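Side-chain contacts in apoptosis regulator Bcl-2 homolog (Fowlpox virus, PDB 5TZP), which inhibits apoptosis of the infected host cell by sequestering and inactivating several proapoptotic Bcl-2 proteins, among them BAK1 and BAX: residues I27-T32 with I44-L49; A51-V56 with I94-A99. All blocks are in the same frame, centred on the assembly; numbering follows the deposited sequence.

Contact 1. Residues I27-T32 with I44-L49; sequences IIEYNT and ISYDVL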
loop_
_atom_site.group_PDB
_atom_site.type_symbol
_atom_site.label_atom_id
_atom_site.label_comp_id
_atom_site.label_asym_id
_atom_site.label_seq_id
_atom_site.Cartn_x
_atom_site.Cartn_y
_atom_site.Cartn_z
ATOM N N ILE A 27 -2.962 2.599 -7.381
ATOM C CA ILE A 27 -2.678 3.998 -7.067
ATOM C C ILE A 27 -3.172 4.884 -8.208
ATOM O O ILE A 27 -3.762 5.958 -7.984
ATOM C CB ILE A 27 -1.192 4.187 -6.763
ATOM C CG1 ILE A 27 -0.886 3.507 -5.429
ATOM C CG2 ILE A 27 -0.852 5.673 -6.664
ATOM C CD1 ILE A 27 0.564 3.509 -5.010
ATOM N N ILE A 28 -3.022 4.451 -9.463
ATOM C CA ILE A 28 -3.591 5.197 -10.600
ATOM C C ILE A 28 -5.114 5.309 -10.471
ATOM O O ILE A 28 -5.670 6.395 -10.681
ATOM C CB ILE A 28 -3.141 4.530 -11.899
ATOM C CG1 ILE A 28 -1.630 4.756 -12.111
ATOM C CG2 ILE A 28 -3.956 5.143 -13.063
ATOM C CD1 ILE A 28 -1.097 3.862 -13.166
ATOM N N GLU A 29 -5.789 4.216 -10.156
ATOM C CA GLU A 29 -7.237 4.272 -9.999
ATOM C C GLU A 29 -7.642 5.255 -8.891
ATOM O O GLU A 29 -8.574 6.068 -9.042
ATOM C CB GLU A 29 -7.839 2.886 -9.783
ATOM C CG GLU A 29 -9.375 2.982 -9.511
ATOM C CD GLU A 29 -10.138 1.739 -9.660
ATOM O OE1 GLU A 29 -11.342 1.803 -9.337
ATOM O OE2 GLU A 29 -9.662 0.718 -10.208
ATOM N N TYR A 30 -6.966 5.181 -7.761
ATOM C CA TYR A 30 -7.284 6.040 -6.624
ATOM C C TYR A 30 -7.146 7.498 -7.021
ATOM O O TYR A 30 -7.976 8.340 -6.655
ATOM C CB TYR A 30 -6.377 5.673 -5.464
ATOM C CG TYR A 30 -6.706 6.491 -4.262
ATOM C CD1 TYR A 30 -7.782 6.147 -3.406
ATOM C CD2 TYR A 30 -6.010 7.637 -3.939
ATOM C CE1 TYR A 30 -8.116 7.007 -2.349
ATOM C CE2 TYR A 30 -6.326 8.425 -2.907
ATOM C CZ TYR A 30 -7.382 8.175 -2.126
ATOM O OH TYR A 30 -7.653 9.084 -1.098
ATOM N N ASN A 31 -6.090 7.835 -7.776
ATOM C CA ASN A 31 -5.823 9.221 -8.144
ATOM C C ASN A 31 -6.737 9.723 -9.212
ATOM O O ASN A 31 -7.112 10.945 -9.251
ATOM C CB ASN A 31 -4.402 9.385 -8.593
ATOM C CG ASN A 31 -3.542 9.697 -7.427
ATOM O OD1 ASN A 31 -3.422 10.865 -6.981
ATOM N ND2 ASN A 31 -2.996 8.687 -6.873
ATOM N N THR A 32 -7.089 8.888 -10.169
ATOM C CA THR A 32 -7.789 9.345 -11.364
ATOM C C THR A 32 -9.280 9.045 -11.400
ATOM O O THR A 32 -9.965 9.552 -12.308
ATOM C CB THR A 32 -7.166 8.738 -12.635
ATOM O OG1 THR A 32 -7.316 7.308 -12.674
ATOM C CG2 THR A 32 -5.709 9.150 -12.729
ATOM N N ILE A 44 -9.771 -10.461 -9.425
ATOM C CA ILE A 44 -10.457 -10.772 -8.173
ATOM C C ILE A 44 -9.653 -10.235 -7.015
ATOM O O ILE A 44 -10.193 -9.544 -6.141
ATOM C CB ILE A 44 -10.701 -12.274 -8.035
ATOM C CG1 ILE A 44 -11.813 -12.675 -9.035
ATOM C CG2 ILE A 44 -11.136 -12.674 -6.637
ATOM C CD1 ILE A 44 -12.050 -14.233 -9.067
ATOM N N SER A 45 -8.350 -10.471 -7.011
ATOM C CA SER A 45 -7.557 -9.956 -5.911
ATOM C C SER A 45 -7.431 -8.429 -5.946
ATOM O O SER A 45 -7.391 -7.815 -4.872
ATOM C CB SER A 45 -6.165 -10.574 -5.928
ATOM O OG SER A 45 -6.237 -12.009 -5.767
ATOM N N TYR A 46 -7.413 -7.847 -7.148
ATOM C CA TYR A 46 -7.429 -6.377 -7.265
ATOM C C TYR A 46 -8.655 -5.840 -6.578
ATOM O O TYR A 46 -8.562 -4.843 -5.830
ATOM C CB TYR A 46 -7.403 -5.991 -8.750
ATOM C CG TYR A 46 -7.401 -4.507 -8.973
ATOM C CD1 TYR A 46 -6.232 -3.774 -8.924
ATOM C CD2 TYR A 46 -8.593 -3.824 -9.111
ATOM C CE1 TYR A 46 -6.239 -2.396 -9.149
ATOM C CE2 TYR A 46 -8.612 -2.420 -9.270
ATOM C CZ TYR A 46 -7.420 -1.757 -9.305
ATOM O OH TYR A 46 -7.304 -0.384 -9.503
ATOM N N ASP A 47 -9.825 -6.415 -6.822
ATOM C CA ASP A 47 -11.041 -5.883 -6.208
ATOM C C ASP A 47 -10.998 -6.029 -4.705
ATOM O O ASP A 47 -11.478 -5.147 -3.986
ATOM C CB ASP A 47 -12.261 -6.578 -6.795
ATOM C CG ASP A 47 -12.747 -5.970 -8.124
ATOM O OD1 ASP A 47 -12.266 -4.862 -8.452
ATOM O OD2 ASP A 47 -13.668 -6.633 -8.723
ATOM N N VAL A 48 -10.385 -7.102 -4.199
ATOM C CA VAL A 48 -10.208 -7.222 -2.746
ATOM C C VAL A 48 -9.293 -6.121 -2.207
ATOM O O VAL A 48 -9.600 -5.488 -1.183
ATOM C CB VAL A 48 -9.685 -8.627 -2.358
ATOM C CG1 VAL A 48 -9.403 -8.670 -0.848
ATOM C CG2 VAL A 48 -10.668 -9.721 -2.710
ATOM N N LEU A 49 -8.154 -5.914 -2.861
ATOM C CA LEU A 49 -7.230 -4.844 -2.491
ATOM C C LEU A 49 -7.952 -3.504 -2.454
ATOM O O LEU A 49 -7.809 -2.721 -1.489
ATOM C CB LEU A 49 -6.048 -4.846 -3.466
ATOM C CG LEU A 49 -5.015 -3.717 -3.197
ATOM C CD1 LEU A 49 -4.302 -3.847 -1.885
ATOM C CD2 LEU A 49 -4.010 -3.658 -4.329
#
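The Tyr46 ring meets Glu29 at its edge: carboxylate oxygen OE2 lies in the ring plane beside the hydroxyl, 3.4 Å from CE2, and nothing from 27-32 lies over either face. The carboxylate is turned 32° against the ring. Tyr46 OH donates a hydrogen bond to Glu29 OE2 at 2.7 Å, reaching that oxygen from above the carboxylate plane, 36° out of it. The same hydroxyl lies alongside the aliphatic part of the glutamate, 3.3 Å from CB of Glu29, with CG of Glu29 farther off. Reach explains the bond: the closest CA atoms, those of Glu29 and Tyr46, are 11.0 Å apart, and the gap is spanned by a long ring and by a glutamate with CG anti to the backbone N (chi1 176°) and the chain extended beyond it. Both carboxylate oxygens have further partners, OE2 the backbone N of Arg36 and OE1 a salt bridge to Lys50, which together probably keep the group charged and limit its rotation. The hydrogen bond thus joins the last turn of helix 14-32 to the first turn of helix 43-68, across the linker between them. Met22 and Tyr26 of helix 14-32 pack on the Tyr46 side chain, Lys37 of the loop touches it too, and Ile27 packs on Ser102 of helix 88-105 and on Asp115, Ile118 and Ser119 of helix 115-136.

Contact 2. Residues A51-V56 with I94-A99; sequences AACKSV and IIAFCA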
loop_
_atom_site.group_PDB
_atom_site.type_symbol
_atom_site.label_atom_id
_atom_site.label_comp_id
_atom_site.label_asym_id
_atom_site.label_seq_id
_atom_site.Cartn_x
_atom_site.Cartn_y
_atom_site.Cartn_z
ATOM N N ALA A 51 -11.137 -2.698 -2.207
ATOM C CA ALA A 51 -12.142 -2.603 -1.117
ATOM C C ALA A 51 -11.473 -2.456 0.254
ATOM O O ALA A 51 -11.905 -1.658 1.101
ATOM C CB ALA A 51 -13.056 -3.809 -1.119
ATOM N N ALA A 52 -10.366 -3.174 0.457
ATOM C CA ALA A 52 -9.677 -3.161 1.756
ATOM C C ALA A 52 -8.994 -1.793 1.924
ATOM O O ALA A 52 -9.075 -1.201 3.015
ATOM C CB ALA A 52 -8.641 -4.286 1.818
ATOM N N CYS A 53 -8.384 -1.245 0.875
ATOM C CA CYS A 53 -7.769 0.077 0.995
ATOM C C CYS A 53 -8.820 1.121 1.244
ATOM O O CYS A 53 -8.597 2.068 2.031
ATOM C CB CYS A 53 -6.973 0.364 -0.270
ATOM S SG CYS A 53 -5.453 -0.602 -0.427
ATOM N N LYS A 54 -9.962 1.035 0.584
ATOM C CA LYS A 54 -11.045 1.977 0.790
ATOM C C LYS A 54 -11.461 1.942 2.252
ATOM O O LYS A 54 -11.666 3.003 2.879
ATOM C CB LYS A 54 -12.277 1.662 -0.091
ATOM C CG LYS A 54 -13.468 2.562 0.026
ATOM C CD LYS A 54 -14.567 2.247 -1.039
ATOM C CE LYS A 54 -15.793 3.164 -0.939
ATOM N NZ LYS A 54 -16.618 3.232 -2.251
ATOM N N SER A 55 -11.527 0.745 2.863
ATOM C CA SER A 55 -11.904 0.645 4.258
ATOM C C SER A 55 -10.869 1.304 5.158
ATOM O O SER A 55 -11.217 2.044 6.121
ATOM C CB SER A 55 -12.093 -0.824 4.610
ATOM O OG SER A 55 -12.358 -1.005 6.004
ATOM N N VAL A 56 -9.615 1.030 4.942
ATOM C CA VAL A 56 -8.520 1.625 5.730
ATOM C C VAL A 56 -8.581 3.137 5.643
ATOM O O VAL A 56 -8.456 3.818 6.659
ATOM C CB VAL A 56 -7.153 1.062 5.328
ATOM C CG1 VAL A 56 -6.003 1.844 5.977
ATOM C CG2 VAL A 56 -7.087 -0.402 5.733
ATOM N N ILE A 94 -0.074 -0.116 4.046
ATOM C CA ILE A 94 0.971 0.584 3.293
ATOM C C ILE A 94 0.419 1.103 1.988
ATOM O O ILE A 94 0.633 2.283 1.648
ATOM C CB ILE A 94 2.207 -0.372 3.041
ATOM C CG1 ILE A 94 3.019 -0.545 4.304
ATOM C CG2 ILE A 94 3.029 0.125 1.838
ATOM C CD1 ILE A 94 3.909 -1.776 4.191
ATOM N N ILE A 95 -0.281 0.267 1.216
ATOM C CA ILE A 95 -0.791 0.682 -0.072
ATOM C C ILE A 95 -1.849 1.739 0.105
ATOM O O ILE A 95 -1.879 2.743 -0.623
ATOM C CB ILE A 95 -1.284 -0.531 -0.890
ATOM C CG1 ILE A 95 -0.107 -1.469 -1.202
ATOM C CG2 ILE A 95 -2.004 -0.110 -2.133
ATOM C CD1 ILE A 95 -0.558 -2.853 -1.736
ATOM N N ALA A 96 -2.742 1.551 1.059
ATOM C CA ALA A 96 -3.809 2.535 1.320
ATOM C C ALA A 96 -3.219 3.898 1.713
ATOM O O ALA A 96 -3.615 4.936 1.155
ATOM C CB ALA A 96 -4.737 2.016 2.395
ATOM N N PHE A 97 -2.326 3.905 2.673
ATOM C CA PHE A 97 -1.650 5.133 3.095
ATOM C C PHE A 97 -0.964 5.792 1.904
ATOM O O PHE A 97 -1.067 7.000 1.724
ATOM C CB PHE A 97 -0.669 4.831 4.199
ATOM C CG PHE A 97 0.110 6.062 4.555
ATOM C CD1 PHE A 97 -0.424 7.002 5.441
ATOM C CD2 PHE A 97 1.352 6.297 4.041
ATOM C CE1 PHE A 97 0.286 8.183 5.724
ATOM C CE2 PHE A 97 2.071 7.471 4.349
ATOM C CZ PHE A 97 1.528 8.414 5.159
ATOM N N CYS A 98 -0.205 5.025 1.150
ATOM C CA CYS A 98 0.576 5.583 0.062
ATOM C C CYS A 98 -0.314 6.084 -1.059
ATOM O O CYS A 98 0.043 7.113 -1.691
ATOM C CB CYS A 98 1.595 4.583 -0.466
ATOM S SG CYS A 98 3.025 4.359 0.624
ATOM N N ALA A 99 -1.432 5.415 -1.376
ATOM C CA ALA A 99 -2.393 5.963 -2.329
ATOM C C ALA A 99 -2.939 7.295 -1.836
ATOM O O ALA A 99 -2.994 8.288 -2.582
ATOM C CB ALA A 99 -3.512 4.969 -2.601
#
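With chi1 of Cys53 at -72°, SG stands anti to the carbonyl carbon and reaches Ile95, while CB is left facing Ala96. Val56 has CG1 anti to its backbone N (chi1 170°), which lays that methyl against the same alanine. These residues meet where two helices of the Bcl-2 fold cross: segments 51-56 and 94-99, on helices 43-68 and 88-105, the latter segment part of the BH1 motif, cross at -66°, their axes 8.7 Å apart. Ala96 lies at the centre of the crossing: its small side chain lets the backbones come within 4.7 Å, measured from Cys53 CA to Ala96 CA. Its CB touches two residues of one helical turn, 3.9 Å from Cys53 CB and 3.8 Å from Val56 CG1. No hydrogen bond crosses the interface, and all four touching residues are buried. Tyr26 of helix 14-32 packs on both Cys53 and Ile95, while Phe64 touches Val56 and meets Phe97 edge-to-face. Segment 51-56 also helps line the site of the bound Bik BH3 peptide, Val56 taking part in both: Ser55 OG hydrogen-bonds an aromatic side chain of the peptide, and Ala52 and Val56 pack on peptide aromatic groups. At the crossing itself, the sulfur SG of Cys53 sits 3.9 Å from the branch methyl CG2 of Ile95 and 3.8 Å from the backbone N of Ala96.

Overall arrangement
Both contacts use helix 43-68, contact 1 near its start and contact 2 two to three turns farther on, so the helix is tied first to helix 14-32 and then to helix 88-105. Their centres lie 9 Å apart. Contact 1 is partly buried and polar, a single hydrogen bond between two long side chains on well-separated backbones; contact 2 is buried and apolar, with small side chains that let the helices close in. The two meet directly, Leu49 CD1 lying 3.9 Å from Ile95 CD1 and Tyr30 CE2 3.4 Å from Ala99 O. Chemistry follows depth: charge and hydroxyl toward the loop, methyl and sulfur in the core beside the peptide site.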